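PDB 5ULB: putative sugar ABC transporter from Yersinia enterocolitica subsp. enterocolitica 8081, which probably binds methylthioribose-like sugars in the periplasm, here holding a selenium analogue, and delivers them to an ABC transporter for uptake. Local coordinates for residues 21-26 against 74-79. Numbering follows the deposited sequence.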
loop_
_atom_site.group_PDB
_atom_site.type_symbol
_atom_site.label_atom_id
_atom_site.label_comp_id
_atom_site.label_asym_id
_atom_site.label_seq_id
_atom_site.Cartn_x
_atom_site.Cartn_y
_atom_site.Cartn_z
ATOM N N LYS A 21 9.694 9.954 19.596
ATOM C CA LYS A 21 10.284 8.894 18.779
ATOM C C LYS A 21 9.213 7.908 18.341
ATOM O O LYS A 21 8.441 7.406 19.203
ATOM C CB LYS A 21 11.414 8.205 19.544
ATOM C CG LYS A 21 12.425 9.182 20.073
ATOM C CD LYS A 21 13.435 8.686 21.065
ATOM C CE LYS A 21 14.309 9.895 21.446
ATOM N NZ LYS A 21 13.669 10.879 22.388
ATOM N N ILE A 22 9.186 7.610 17.045
ATOM C CA ILE A 22 8.229 6.718 16.438
ATOM C C ILE A 22 8.976 5.550 15.759
ATOM O O ILE A 22 9.956 5.800 15.037
ATOM C CB ILE A 22 7.387 7.446 15.361
ATOM C CG1 ILE A 22 6.801 8.733 15.915
ATOM C CG2 ILE A 22 6.321 6.541 14.782
ATOM C CD1 ILE A 22 5.872 8.684 17.057
ATOM N N ALA A 23 8.499 4.350 15.989
ATOM C CA ALA A 23 9.035 3.159 15.276
ATOM C C ALA A 23 7.983 2.736 14.232
ATOM O O ALA A 23 6.788 2.583 14.595
ATOM C CB ALA A 23 9.349 2.060 16.230
ATOM N N VAL A 24 8.422 2.478 13.026
ATOM C CA VAL A 24 7.559 1.919 11.987
ATOM C C VAL A 24 8.073 0.541 11.606
ATOM O O VAL A 24 9.284 0.415 11.246
ATOM C CB VAL A 24 7.549 2.845 10.764
ATOM C CG1 VAL A 24 6.644 2.328 9.669
ATOM C CG2 VAL A 24 7.252 4.266 11.177
ATOM N N ILE A 25 7.272 -0.489 11.696
ATOM C CA ILE A 25 7.666 -1.863 11.368
ATOM C C ILE A 25 6.694 -2.308 10.287
ATOM O O ILE A 25 5.476 -2.391 10.522
ATOM C CB ILE A 25 7.680 -2.776 12.579
ATOM C CG1 ILE A 25 8.490 -2.233 13.750
ATOM C CG2 ILE A 25 8.279 -4.124 12.105
ATOM C CD1 ILE A 25 7.748 -1.405 14.733
ATOM N N ARG A 26 7.249 -2.688 9.140
ATOM C CA ARG A 26 6.462 -3.096 7.976
ATOM C C ARG A 26 6.903 -4.513 7.594
ATOM O O ARG A 26 8.104 -4.811 7.439
ATOM C CB ARG A 26 6.509 -2.113 6.843
ATOM C CG ARG A 26 5.796 -2.512 5.567
ATOM C CD ARG A 26 5.427 -1.293 4.753
ATOM N NE ARG A 26 5.027 -1.662 3.423
ATOM C CZ ARG A 26 4.000 -1.130 2.734
ATOM N NH1 ARG A 26 2.986 -0.480 3.335
ATOM N NH2 ARG A 26 3.873 -1.468 1.483
ATOM N N GLN A 74 12.139 -0.649 23.898
ATOM C CA GLN A 74 12.839 0.603 23.777
ATOM C C GLN A 74 11.993 1.786 24.195
ATOM O O GLN A 74 12.478 2.904 24.268
ATOM C CB GLN A 74 13.340 0.782 22.352
ATOM C CG GLN A 74 14.536 -0.203 21.972
ATOM C CD GLN A 74 15.891 -0.030 22.701
ATOM O OE1 GLN A 74 15.973 0.727 23.673
ATOM N NE2 GLN A 74 16.946 -0.727 22.256
ATOM N N LYS A 75 10.708 1.547 24.434
ATOM C CA LYS A 75 9.827 2.631 24.948
ATOM C C LYS A 75 9.694 3.799 23.953
ATOM O O LYS A 75 9.747 4.984 24.307
ATOM C CB LYS A 75 10.252 3.176 26.332
ATOM C CG LYS A 75 10.201 2.096 27.385
ATOM C CD LYS A 75 10.596 2.592 28.793
ATOM C CE LYS A 75 9.606 3.613 29.381
ATOM N NZ LYS A 75 9.946 3.992 30.817
ATOM N N TYR A 76 9.548 3.449 22.682
ATOM C CA TYR A 76 9.123 4.441 21.693
ATOM C C TYR A 76 7.846 5.129 22.169
ATOM O O TYR A 76 7.025 4.510 22.862
ATOM C CB TYR A 76 8.948 3.789 20.342
ATOM C CG TYR A 76 10.208 3.569 19.570
ATOM C CD1 TYR A 76 10.954 2.430 19.725
ATOM C CD2 TYR A 76 10.657 4.489 18.666
ATOM C CE1 TYR A 76 12.138 2.209 19.030
ATOM C CE2 TYR A 76 11.839 4.327 17.960
ATOM C CZ TYR A 76 12.556 3.139 18.143
ATOM O OH TYR A 76 13.741 2.926 17.419
ATOM N N ASP A 77 7.652 6.392 21.726
ATOM C CA ASP A 77 6.416 7.093 22.051
ATOM C C ASP A 77 5.243 6.611 21.187
ATOM O O ASP A 77 4.096 6.628 21.678
ATOM C CB ASP A 77 6.644 8.558 21.792
ATOM C CG ASP A 77 7.674 9.135 22.750
ATOM O OD1 ASP A 77 7.464 9.172 23.985
ATOM O OD2 ASP A 77 8.795 9.425 22.243
ATOM N N GLY A 78 5.522 6.163 19.988
ATOM C CA GLY A 78 4.497 5.611 19.145
ATOM C C GLY A 78 5.023 4.586 18.234
ATOM O O GLY A 78 6.277 4.551 17.952
ATOM N N ILE A 79 4.163 3.696 17.742
ATOM C CA ILE A 79 4.485 2.622 16.827
ATOM C C ILE A 79 3.473 2.606 15.703
ATOM O O ILE A 79 2.268 2.768 15.965
ATOM C CB ILE A 79 4.561 1.277 17.549
ATOM C CG1 ILE A 79 5.771 1.194 18.491
ATOM C CG2 ILE A 79 4.590 0.101 16.550
ATOM C CD1 ILE A 79 5.886 0.003 19.381
HETATM O O HOH W 1 11.024 9.286 23.779
#
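Lys21 O is gripped by two successive amides, Asp77 N at 2.8 Å and Gly78 N at a longer 3.3 Å, both in its carbonyl plane. Gly78 O accepts from Ala23 N in a straighter bond of 3.0 Å, so Gly78 brackets Ile22 in a parallel ladder. The Asp77 carboxylate closes the ladder's start: OD2 takes the Lys21 amide through its anti lone pair (2.8 Å, 166°) and accepts from a water, while OD1 binds His16. Asp77 CG lies beside its own backbone N (chi1 -66°), which brings the carboxylate back to the strand's first N-H.

Apolar contacts divide between the two faces of the sheet. On one, the methyl of Ala23 sits over the centre of the Tyr76 ring, 3.6 Å from its centroid, a CH-pi contact; helix 61-73 packs here through Ala71, and the phenol reaches Asp53 on strand 51-56. Further along this face, Ile25 CD1 meets Ile79 CG2 at 3.9 Å. On the other, Ile22 CD1 lies against side-chain-less Gly78.

Helix 61-73 carries the chain from strand 51-56 across 21-26 to 78-82 in a beta-alpha-beta crossover of this periplasmic binding protein lobe; where it ends, carboxylate and ring probably help set strand alignment, alongside backbone bonds.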